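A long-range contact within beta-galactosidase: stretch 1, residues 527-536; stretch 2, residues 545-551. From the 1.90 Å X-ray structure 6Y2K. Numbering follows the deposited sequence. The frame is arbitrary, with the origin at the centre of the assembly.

Stretch 1 527-536: DALPEHTQPA
Stretch 2 (545-551) KLKHWHE

How do the two backbones run past each other? They are antiparallel, and they pair at both ends of the contact with a looser middle between. Asp527 and His550 form a hydrogen-bonded pair, CA atoms 4.9 Å apart: Asp527 N donates to His550 O at 2.9 Å, and His550 N returns a weak bond to Asp527 O at 3.0 Å, bent to 121°. Ala528 faces Trp549 as the next, non-hydrogen-bonded pair, also at 4.9 Å between CA atoms. Leu529 N then gives an almost straight bond (178°) to His548 O at 2.8 Å. At the other end, Ala536 pairs with Lys545 (CA to CA 4.5 Å), and Leu546 N donates to Pro535 O at 3.0 Å; Pro535 has no N-H with which to answer Leu546 O.

What shapes the chain between these pairings? Stretch 1 leaves its strand after Ala528 and reverses through a type I turn from Pro530 to Thr533, with Glu531 at phi/psi -59/-32 and His532 at -73/-11; Thr533 N closes it weakly on Pro530 O at 3.4 Å. Stretch 2 turns its own corner at His548, whose phi/psi of 77/-48 stands apart from the extended angles of its neighbours, and Trp549 N bonds to Lys547 O across it at 2.8 Å. One water joins the two bends, donating to Pro530 O and Thr533 O at 2.7 Å each and accepting from His548 N at 2.9 Å.

Which polar side chains meet? Each histidine of stretch 2 donates a hydrogen bond from a ring N-H to a carboxylate. His550 (chi1 t) donates from ND1 to Asp527 OD2 at 2.8 Å. As a bridged pair, Asp527 and His550 put their side chains on the same face of the sheet; Asp527 is also t, and the acid lies near the plane of the ring, in line with its N-H. His548 (chi1 m) starts with its CA-to-CB bond pointing away, yet its ring reaches back so that NE2 donates to Glu531 OE1 at 2.6 Å. Glu531 (t, then p) also accepts through OE2 from a water at 2.7 Å, which in turn accepts from Lys547 NZ at 2.8 Å. Lys547 begins p and is otherwise extended. Gln534 (m, t) braces the turn, its NE2 donating to Glu531 O at 2.9 Å.

Where do the nonpolar groups pack? Leu546, chi1 and chi2 both p, bends the end of its side chain nearer to stretch 1, placing CD1 4.1 Å from Leu529 CD1 and 3.7 Å from Pro535 CD. Leu529 (m, t) also brings CD1 within 4.0 Å of His550 CB, so carbon packs beside the Asp527–His550 bond. On the other face of the sheet, Ala528 CB lies 4.4 Å from CZ3 of Trp549 (chi1 t, chi2 -96°), a light, oblique contact. Gln534 CG rests 3.8 Å from Lys547 CB, using the aliphatic parts of two polar residues.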

# COMPACT_ATOMS: atom_id res chain seq x y z
N ASP A 527 -11.10 8.57 29.28
CA ASP A 527 -10.58 8.91 27.96
C ASP A 527 -11.28 7.95 26.98
O ASP A 527 -10.97 6.75 26.93
CB ASP A 527 -9.05 8.72 27.99
CG ASP A 527 -8.36 9.02 26.67
OD1 ASP A 527 -8.82 9.90 25.92
OD2 ASP A 527 -7.31 8.40 26.39
N ALA A 528 -12.28 8.48 26.25
CA ALA A 528 -13.11 7.68 25.36
C ALA A 528 -12.62 7.89 23.93
O ALA A 528 -12.66 9.01 23.42
CB ALA A 528 -14.57 8.07 25.52
N LEU A 529 -12.15 6.80 23.31
CA LEU A 529 -11.25 6.89 22.15
C LEU A 529 -11.81 6.39 20.82
O LEU A 529 -12.58 5.42 20.78
CB LEU A 529 -9.96 6.11 22.46
CG LEU A 529 -9.03 6.70 23.52
CD1 LEU A 529 -7.98 5.67 23.92
CD2 LEU A 529 -8.38 7.99 23.05
N PRO A 530 -11.39 7.04 19.70
CA PRO A 530 -11.67 6.50 18.39
C PRO A 530 -10.72 5.35 18.08
O PRO A 530 -9.70 5.17 18.77
CB PRO A 530 -11.40 7.69 17.46
CG PRO A 530 -10.31 8.44 18.15
CD PRO A 530 -10.54 8.25 19.62
N GLU A 531 -11.04 4.59 17.03
CA GLU A 531 -10.25 3.42 16.62
C GLU A 531 -8.79 3.78 16.28
O GLU A 531 -7.88 2.97 16.51
CB GLU A 531 -10.92 2.75 15.41
CG GLU A 531 -10.34 1.40 14.99
CD GLU A 531 -10.60 0.27 15.99
OE1 GLU A 531 -11.55 0.34 16.78
OE2 GLU A 531 -9.85 -0.71 15.96
N HIS A 532 -8.57 4.99 15.77
CA HIS A 532 -7.24 5.41 15.31
C HIS A 532 -6.17 5.71 16.37
O HIS A 532 -5.01 5.87 16.03
CB HIS A 532 -7.35 6.60 14.33
CG HIS A 532 -7.92 7.87 14.91
ND1 HIS A 532 -7.22 8.66 15.80
CD2 HIS A 532 -9.09 8.51 14.67
CE1 HIS A 532 -7.95 9.72 16.11
NE2 HIS A 532 -9.09 9.65 15.43
N THR A 533 -6.56 5.77 17.64
CA THR A 533 -5.63 6.05 18.74
C THR A 533 -5.75 4.95 19.79
O THR A 533 -6.74 4.86 20.50
CB THR A 533 -5.87 7.46 19.33
OG1 THR A 533 -5.69 8.43 18.29
CG2 THR A 533 -4.89 7.77 20.46
N GLN A 534 -4.71 4.11 19.86
CA GLN A 534 -4.66 2.91 20.69
C GLN A 534 -3.39 2.94 21.56
O GLN A 534 -2.33 2.46 21.14
CB GLN A 534 -4.70 1.68 19.79
CG GLN A 534 -6.00 1.58 19.01
CD GLN A 534 -6.18 0.28 18.23
OE1 GLN A 534 -5.46 -0.70 18.43
NE2 GLN A 534 -7.17 0.27 17.33
N PRO A 535 -3.47 3.55 22.76
CA PRO A 535 -2.31 3.70 23.64
C PRO A 535 -1.58 2.40 23.99
O PRO A 535 -2.22 1.34 24.14
CB PRO A 535 -2.91 4.33 24.90
CG PRO A 535 -4.08 5.11 24.40
CD PRO A 535 -4.65 4.27 23.29
N ALA A 536 -0.25 2.49 24.14
CA ALA A 536 0.58 1.33 24.45
C ALA A 536 0.39 0.92 25.91
O ALA A 536 0.15 1.76 26.79
CB ALA A 536 2.04 1.63 24.16
N LYS A 545 -1.61 -3.15 23.27
CA LYS A 545 -2.36 -1.90 23.19
C LYS A 545 -3.71 -2.00 23.89
O LYS A 545 -4.22 -3.09 24.16
CB LYS A 545 -2.58 -1.51 21.73
CG LYS A 545 -1.31 -1.41 20.91
CD LYS A 545 -1.62 -1.05 19.47
CE LYS A 545 -0.36 -0.72 18.69
NZ LYS A 545 -0.69 -0.63 17.24
N LEU A 546 -4.26 -0.82 24.17
CA LEU A 546 -5.65 -0.66 24.58
C LEU A 546 -6.37 0.18 23.53
O LEU A 546 -5.74 0.97 22.82
CB LEU A 546 -5.74 0.00 25.95
CG LEU A 546 -5.35 1.48 26.08
CD1 LEU A 546 -6.54 2.41 25.87
CD2 LEU A 546 -4.74 1.71 27.45
N LYS A 547 -7.69 0.03 23.45
CA LYS A 547 -8.52 0.78 22.51
C LYS A 547 -9.87 1.13 23.11
O LYS A 547 -10.32 0.48 24.06
CB LYS A 547 -8.71 -0.01 21.22
CG LYS A 547 -9.26 -1.42 21.39
CD LYS A 547 -9.14 -2.21 20.09
CE LYS A 547 -9.68 -3.63 20.23
NZ LYS A 547 -9.76 -4.32 18.90
N HIS A 548 -10.48 2.18 22.58
CA HIS A 548 -11.90 2.56 22.82
C HIS A 548 -12.22 3.21 24.15
O HIS A 548 -12.94 4.22 24.18
CB HIS A 548 -12.86 1.37 22.60
CG HIS A 548 -12.68 0.66 21.29
ND1 HIS A 548 -13.00 -0.67 21.12
CD2 HIS A 548 -12.22 1.10 20.10
CE1 HIS A 548 -12.73 -1.02 19.88
NE2 HIS A 548 -12.27 0.03 19.23
N TRP A 549 -11.72 2.62 25.24
CA TRP A 549 -12.07 3.02 26.59
C TRP A 549 -10.83 2.94 27.48
O TRP A 549 -10.18 1.90 27.55
CB TRP A 549 -13.16 2.09 27.12
CG TRP A 549 -13.84 2.59 28.34
CD1 TRP A 549 -13.54 2.27 29.64
CD2 TRP A 549 -14.93 3.50 28.39
NE1 TRP A 549 -14.38 2.93 30.49
CE2 TRP A 549 -15.25 3.69 29.75
CE3 TRP A 549 -15.67 4.18 27.41
CZ2 TRP A 549 -16.29 4.54 30.17
CZ3 TRP A 549 -16.70 5.02 27.82
CH2 TRP A 549 -17.00 5.19 29.19
N HIS A 550 -10.51 4.05 28.15
CA HIS A 550 -9.23 4.25 28.81
C HIS A 550 -9.47 5.04 30.10
O HIS A 550 -9.45 6.27 30.10
CB HIS A 550 -8.29 4.98 27.82
CG HIS A 550 -6.91 5.26 28.34
ND1 HIS A 550 -6.20 6.38 27.96
CD2 HIS A 550 -6.09 4.56 29.16
CE1 HIS A 550 -5.01 6.37 28.54
NE2 HIS A 550 -4.91 5.27 29.27
N GLU A 551 -9.73 4.32 31.18
CA GLU A 551 -10.04 4.96 32.47
C GLU A 551 -8.79 5.50 33.13
O GLU A 551 -7.77 4.81 33.18
CB GLU A 551 -10.76 3.99 33.42
CG GLU A 551 -12.18 3.71 33.00
CD GLU A 551 -12.82 2.53 33.70
OE1 GLU A 551 -12.20 1.95 34.63
OE2 GLU A 551 -13.96 2.19 33.31
O HOH W 1 -8.89 3.22 20.40
O HOH W 2 -11.15 -2.76 17.09
O HOH W 3 -8.05 -2.78 16.34